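Local coordinates for protein SusD homolog (Bacteroides ovatus, PDB 4F53) that probably binds mucin O-glycans at the cell surface as a SusD-like outer membrane lipoprotein built on a TPR-like helical scaffold, at residues 92-97 against 120-126; 199-203 against 334-340. One frame throughout, in Å; residues are numbered along the deposited sequence.

Contact 1 of 2, residues 92-97 against 120-126; sequences FYSKFY and RIVVMLR
M124, a selenomethionine, lies as a knob among F92, Y93, F96 and Y97, four side chains on one turn and a half of the facing helix. Its SE sits over one face of the Y93 ring, toward the rim, 4.3 Å from the ring centroid and fairly close to the ring normal, a Met-aromatic contact. The chain bends twice beyond CG, bringing CE against Y97 CE2 at 3.6 Å and near F96 CB and the F92 carbonyl oxygen. V123 splits its two methyls: CG1 packs on F92 CD1 at 3.6 Å, CG2 against F96 CD2. The F96 ring runs on to the backbone and CB of R120. From there R120 extends from CG to NE and takes hold of Y97 side-on: NE donates to Y97 OH at 2.9 Å (158°), and NH2 reaches the same oxygen at 3.2 Å. Y97 OH lies in the guanidinium plane, at its NE/NH2 edge, and that plane stands 81° to the Y97 ring. One phenol oxygen thus receives two N-H groups, while NH1 of R120 is paired with E117. At the far end F92 CZ comes within 3.6 Å of R126 NE, whose guanidinium is anchored on D51. Segments 92-97 and 120-126 run nearly antiparallel, in the consecutive helices 82-106 and 110-131, which form a helical hairpin of the kind that TPR-like folds are built from.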
loop_
_atom_site.group_PDB
_atom_site.type_symbol
_atom_site.label_atom_id
_atom_site.label_comp_id
_atom_site.label_asym_id
_atom_site.label_seq_id
_atom_site.Cartn_x
_atom_site.Cartn_y
_atom_site.Cartn_z
ATOM N N PHE A 92 8.832 10.654 7.696
ATOM C CA PHE A 92 8.244 9.686 8.629
ATOM C C PHE A 92 8.930 9.748 9.995
ATOM O O PHE A 92 8.237 9.713 11.008
ATOM C CB PHE A 92 8.287 8.259 8.095
ATOM C CG PHE A 92 7.132 7.926 7.187
ATOM C CD1 PHE A 92 5.837 7.804 7.691
ATOM C CD2 PHE A 92 7.335 7.711 5.833
ATOM C CE1 PHE A 92 4.770 7.486 6.850
ATOM C CE2 PHE A 92 6.272 7.374 4.999
ATOM C CZ PHE A 92 4.998 7.276 5.511
ATOM N N TYR A 93 10.269 9.908 10.019
ATOM C CA TYR A 93 11.046 9.998 11.265
ATOM C C TYR A 93 10.742 11.300 12.022
ATOM O O TYR A 93 10.527 11.235 13.227
ATOM C CB TYR A 93 12.560 9.846 11.002
ATOM C CG TYR A 93 12.954 8.407 10.728
ATOM C CD1 TYR A 93 12.740 7.829 9.475
ATOM C CD2 TYR A 93 13.497 7.609 11.733
ATOM C CE1 TYR A 93 13.080 6.502 9.225
ATOM C CE2 TYR A 93 13.840 6.280 11.491
ATOM C CZ TYR A 93 13.642 5.737 10.234
ATOM O OH TYR A 93 13.958 4.429 10.004
ATOM N N SER A 94 10.677 12.459 11.317
ATOM C CA SER A 94 10.379 13.794 11.883
ATOM C C SER A 94 8.982 13.870 12.478
ATOM O O SER A 94 8.756 14.540 13.493
ATOM C CB SER A 94 10.474 14.872 10.803
ATOM O OG SER A 94 11.722 14.851 10.134
ATOM N N LYS A 95 8.032 13.221 11.804
ATOM C CA LYS A 95 6.637 13.276 12.219
ATOM C C LYS A 95 6.294 12.230 13.272
ATOM O O LYS A 95 5.411 12.492 14.088
ATOM C CB LYS A 95 5.702 13.125 11.013
ATOM C CG LYS A 95 5.782 14.308 10.058
ATOM C CD LYS A 95 4.983 14.008 8.808
ATOM C CE LYS A 95 5.253 15.007 7.715
ATOM N NZ LYS A 95 4.574 16.289 7.986
ATOM N N PHE A 96 6.957 11.054 13.257
ATOM C CA PHE A 96 6.621 9.986 14.195
ATOM C C PHE A 96 7.377 10.041 15.537
ATOM O O PHE A 96 6.736 10.007 16.603
ATOM C CB PHE A 96 6.826 8.573 13.555
ATOM C CG PHE A 96 6.215 7.463 14.379
ATOM C CD1 PHE A 96 6.940 6.851 15.408
ATOM C CD2 PHE A 96 4.896 7.066 14.170
ATOM C CE1 PHE A 96 6.346 5.878 16.218
ATOM C CE2 PHE A 96 4.306 6.081 14.968
ATOM C CZ PHE A 96 5.021 5.519 16.011
ATOM N N TYR A 97 8.716 10.016 15.484
ATOM C CA TYR A 97 9.559 9.819 16.660
ATOM C C TYR A 97 9.504 10.887 17.762
ATOM O O TYR A 97 9.437 10.448 18.918
ATOM C CB TYR A 97 10.998 9.495 16.279
ATOM C CG TYR A 97 11.133 8.023 15.939
ATOM C CD1 TYR A 97 10.997 7.044 16.919
ATOM C CD2 TYR A 97 11.292 7.603 14.620
ATOM C CE1 TYR A 97 11.082 5.689 16.607
ATOM C CE2 TYR A 97 11.423 6.252 14.303
ATOM C CZ TYR A 97 11.305 5.294 15.297
ATOM O OH TYR A 97 11.383 3.946 14.985
ATOM N N ARG A 120 4.049 2.327 15.582
ATOM C CA ARG A 120 5.463 2.334 15.186
ATOM C C ARG A 120 5.779 1.195 14.211
ATOM O O ARG A 120 6.405 1.439 13.189
ATOM C CB ARG A 120 6.361 2.211 16.421
ATOM C CG ARG A 120 7.797 2.510 16.113
ATOM C CD ARG A 120 8.646 2.061 17.268
ATOM N NE ARG A 120 10.055 2.295 16.981
ATOM C CZ ARG A 120 11.050 1.656 17.574
ATOM N NH1 ARG A 120 10.799 0.728 18.489
ATOM N NH2 ARG A 120 12.304 1.930 17.252
ATOM N N ILE A 121 5.326 -0.044 14.525
ATOM C CA ILE A 121 5.519 -1.205 13.659
ATOM C C ILE A 121 4.882 -0.955 12.267
ATOM O O ILE A 121 5.590 -1.066 11.278
ATOM C CB ILE A 121 5.005 -2.507 14.329
ATOM C CG1 ILE A 121 5.896 -2.840 15.542
ATOM C CG2 ILE A 121 4.994 -3.666 13.309
ATOM C CD1 ILE A 121 5.389 -3.917 16.490
ATOM N N VAL A 122 3.599 -0.545 12.201
ATOM C CA VAL A 122 2.877 -0.295 10.936
ATOM C C VAL A 122 3.563 0.829 10.119
ATOM O O VAL A 122 3.736 0.674 8.906
ATOM C CB VAL A 122 1.359 0.032 11.170
ATOM C CG1 VAL A 122 0.619 0.282 9.853
ATOM C CG2 VAL A 122 0.663 -1.066 11.971
ATOM N N VAL A 123 3.958 1.943 10.779
ATOM C CA VAL A 123 4.574 3.100 10.119
ATOM C C VAL A 123 5.954 2.724 9.591
ATOM O O VAL A 123 6.253 2.953 8.423
ATOM C CB VAL A 123 4.633 4.345 11.046
ATOM C CG1 VAL A 123 5.435 5.479 10.405
ATOM C CG2 VAL A 123 3.230 4.818 11.388
HETATM N N MSE A 124 6.775 2.123 10.437
HETATM C CA MSE A 124 8.135 1.759 10.058
HETATM C C MSE A 124 8.145 0.527 9.139
HETATM O O MSE A 124 9.113 0.344 8.404
HETATM C CB MSE A 124 9.039 1.622 11.295
HETATM C CG MSE A 124 9.181 2.957 12.030
HETATM SE SE MSE A 124 9.921 4.373 10.877
HETATM C CE MSE A 124 9.033 5.998 11.632
ATOM N N LEU A 125 7.048 -0.247 9.109
ATOM C CA LEU A 125 6.863 -1.340 8.135
ATOM C C LEU A 125 6.808 -0.729 6.725
ATOM O O LEU A 125 7.448 -1.258 5.844
ATOM C CB LEU A 125 5.598 -2.184 8.416
ATOM C CG LEU A 125 5.328 -3.406 7.501
ATOM C CD1 LEU A 125 6.458 -4.459 7.613
ATOM C CD2 LEU A 125 3.989 -4.048 7.843
ATOM N N ARG A 126 6.090 0.400 6.530
ATOM C CA ARG A 126 6.037 1.119 5.235
ATOM C C ARG A 126 7.441 1.554 4.811
ATOM O O ARG A 126 7.809 1.398 3.652
ATOM C CB ARG A 126 5.164 2.393 5.285
ATOM C CG ARG A 126 3.747 2.248 5.768
ATOM C CD ARG A 126 3.104 3.623 5.839
ATOM N NE ARG A 126 3.257 4.317 4.559
ATOM C CZ ARG A 126 2.269 4.806 3.826
ATOM N NH1 ARG A 126 1.018 4.747 4.264
ATOM N NH2 ARG A 126 2.525 5.382 2.663
#

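Contact 2 of 2, residues 199-203 against 334-340; sequences SLKLR and VFRASEV
R203 lies flat on the ring of F335 and at the same time grips E339, which ties helix 190-207 to the point where strand 332-335 turns into helix 337-349 within this TPR-like, SusD-family fold. The guanidinium and the ring are stacked, planes 24° apart, with R203 CZ 4.1 Å from the F335 centroid and close to its normal, a cation-pi contact in which NH2 stands over the middle of the ring. The salt bridge uses the edge of the same flat group: R203 NE donates to E339 OE2 at 2.9 Å and R203 NH2 to E339 OE1 at 2.9 Å, each at 161° and each on a syn lone pair. Guanidinium and carboxylate are nearly coplanar, so the two bonds fix the rotation of the guanidinium, whose face is stacked on F335. Bending at chi3 (-81°) turns the arginine's end into this position. At the edge of the F335 ring, CZ lies 3.5 Å from S199 O, which is near the ring plane. Farther along, S199 CB packs on V340 CG2, while its OG bonds the K195 carbonyl oxygen and M234 N, and L202 CD2 lies 4.2 Å from V340 CG1.

In the second shell, N438 ND2 bonds E339 OE1, giving that oxygen a second donor, and F196 meets the F335 ring edge-to-face. V334 and F335 both pair with A241 of the neighbouring strand, a classic beta bulge just ahead of the turn into the helix. All the touching residues are buried, and the ion pair probably stabilises the charged form of both partners. One water joins the two segments, accepting from R203 NH2 at 3.0 Å and donating to V334 O at 2.6 Å.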
loop_
_atom_site.group_PDB
_atom_site.type_symbol
_atom_site.label_atom_id
_atom_site.label_comp_id
_atom_site.label_asym_id
_atom_site.label_seq_id
_atom_site.Cartn_x
_atom_site.Cartn_y
_atom_site.Cartn_z
ATOM N N SER A 199 -3.831 -9.691 12.522
ATOM C CA SER A 199 -3.947 -9.521 11.065
ATOM C C SER A 199 -2.634 -8.963 10.508
ATOM O O SER A 199 -2.214 -9.377 9.431
ATOM C CB SER A 199 -5.114 -8.599 10.744
ATOM O OG SER A 199 -6.305 -9.218 11.212
ATOM N N LEU A 200 -1.957 -8.058 11.273
ATOM C CA LEU A 200 -0.660 -7.496 10.891
ATOM C C LEU A 200 0.411 -8.615 10.949
ATOM O O LEU A 200 1.288 -8.699 10.094
ATOM C CB LEU A 200 -0.296 -6.331 11.847
ATOM C CG LEU A 200 1.062 -5.638 11.618
ATOM C CD1 LEU A 200 1.102 -4.893 10.268
ATOM C CD2 LEU A 200 1.376 -4.677 12.763
ATOM N N LYS A 201 0.340 -9.453 11.985
ATOM C CA LYS A 201 1.247 -10.581 12.179
ATOM C C LYS A 201 1.165 -11.521 10.954
ATOM O O LYS A 201 2.199 -11.928 10.444
ATOM C CB LYS A 201 0.921 -11.310 13.499
ATOM C CG LYS A 201 1.781 -12.554 13.761
ATOM C CD LYS A 201 1.476 -13.132 15.155
ATOM C CE LYS A 201 2.214 -14.412 15.449
ATOM N NZ LYS A 201 1.851 -14.942 16.792
ATOM N N LEU A 202 -0.042 -11.806 10.453
ATOM C CA LEU A 202 -0.257 -12.652 9.268
ATOM C C LEU A 202 0.295 -11.965 8.017
ATOM O O LEU A 202 0.910 -12.621 7.192
ATOM C CB LEU A 202 -1.771 -12.971 9.122
ATOM C CG LEU A 202 -2.249 -13.690 7.866
ATOM C CD1 LEU A 202 -1.723 -15.130 7.803
ATOM C CD2 LEU A 202 -3.748 -13.703 7.819
ATOM N N ARG A 203 0.108 -10.651 7.893
ATOM C CA ARG A 203 0.616 -9.873 6.754
ATOM C C ARG A 203 2.159 -9.954 6.709
ATOM O O ARG A 203 2.720 -10.257 5.671
ATOM C CB ARG A 203 0.136 -8.403 6.808
ATOM C CG ARG A 203 0.826 -7.524 5.737
ATOM C CD ARG A 203 0.735 -6.052 6.045
ATOM N NE ARG A 203 -0.563 -5.493 5.659
ATOM C CZ ARG A 203 -0.891 -4.214 5.826
ATOM N NH1 ARG A 203 -0.030 -3.367 6.380
ATOM N NH2 ARG A 203 -2.068 -3.763 5.406
ATOM N N VAL A 334 -7.144 2.026 6.246
ATOM C CA VAL A 334 -5.884 1.638 6.894
ATOM C C VAL A 334 -5.574 0.134 6.666
ATOM O O VAL A 334 -4.467 -0.199 6.261
ATOM C CB VAL A 334 -5.859 2.024 8.405
ATOM C CG1 VAL A 334 -4.526 1.651 9.042
ATOM C CG2 VAL A 334 -6.155 3.515 8.609
ATOM N N PHE A 335 -6.539 -0.756 6.925
ATOM C CA PHE A 335 -6.343 -2.191 6.806
ATOM C C PHE A 335 -7.705 -2.868 6.665
ATOM O O PHE A 335 -8.483 -2.977 7.628
ATOM C CB PHE A 335 -5.555 -2.714 8.035
ATOM C CG PHE A 335 -4.841 -4.051 7.937
ATOM C CD1 PHE A 335 -5.226 -5.002 7.001
ATOM C CD2 PHE A 335 -3.843 -4.395 8.853
ATOM C CE1 PHE A 335 -4.621 -6.255 6.965
ATOM C CE2 PHE A 335 -3.227 -5.640 8.802
ATOM C CZ PHE A 335 -3.613 -6.564 7.850
ATOM N N ARG A 336 -7.995 -3.306 5.450
ATOM C CA ARG A 336 -9.264 -3.948 5.106
ATOM C C ARG A 336 -9.312 -5.394 5.564
ATOM O O ARG A 336 -8.309 -6.106 5.467
ATOM C CB ARG A 336 -9.469 -3.921 3.589
ATOM C CG ARG A 336 -9.525 -2.540 2.961
ATOM C CD ARG A 336 -10.173 -2.725 1.618
ATOM N NE ARG A 336 -10.301 -1.505 0.823
ATOM C CZ ARG A 336 -11.332 -0.672 0.885
ATOM N NH1 ARG A 336 -12.293 -0.859 1.771
ATOM N NH2 ARG A 336 -11.384 0.385 0.092
ATOM N N ALA A 337 -10.499 -5.845 5.997
ATOM C CA ALA A 337 -10.750 -7.250 6.381
ATOM C C ALA A 337 -10.642 -8.153 5.154
ATOM O O ALA A 337 -10.186 -9.267 5.293
ATOM C CB ALA A 337 -12.135 -7.401 7.027
ATOM N N SER A 338 -11.013 -7.666 3.952
ATOM C CA SER A 338 -10.897 -8.457 2.719
ATOM C C SER A 338 -9.421 -8.872 2.452
ATOM O O SER A 338 -9.195 -9.988 1.991
ATOM C CB SER A 338 -11.489 -7.712 1.524
ATOM O OG SER A 338 -10.722 -6.559 1.235
ATOM N N GLU A 339 -8.433 -8.025 2.827
ATOM C CA GLU A 339 -6.982 -8.324 2.692
ATOM C C GLU A 339 -6.604 -9.587 3.516
ATOM O O GLU A 339 -5.899 -10.450 3.018
ATOM C CB GLU A 339 -6.135 -7.113 3.137
ATOM C CG GLU A 339 -4.628 -7.328 3.009
ATOM C CD GLU A 339 -3.704 -6.323 3.683
ATOM O OE1 GLU A 339 -4.014 -5.108 3.702
ATOM O OE2 GLU A 339 -2.631 -6.757 4.157
ATOM N N VAL A 340 -7.158 -9.714 4.723
ATOM C CA VAL A 340 -6.932 -10.824 5.639
ATOM C C VAL A 340 -7.476 -12.126 5.043
ATOM O O VAL A 340 -6.807 -13.155 5.115
ATOM C CB VAL A 340 -7.551 -10.510 7.033
ATOM C CG1 VAL A 340 -7.478 -11.726 7.954
ATOM C CG2 VAL A 340 -6.857 -9.298 7.664
HETATM O O HOH W 1 -1.952 -0.781 5.749
#

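Overall arrangement
Both contacts are buried, their centres about 18 Å apart, and they follow one another along the chain, the first closing before the second opens. They meet chiefly through L200 of helix 190-207, whose CD2 lies 3.8 Å from V122 CG2 of helix 110-131, with I121 and L125 packing beside it. Helix 110-131 therefore presents one side to helix 82-106 and another to helix 190-207. Contact 1 joins two consecutive helices in a hairpin, mainly through aromatic, aliphatic and selenium packing with a phenol gripped at one end. Contact 2 links segments 131 residues apart, and relies on an ion pair, a cation-pi stack and a water.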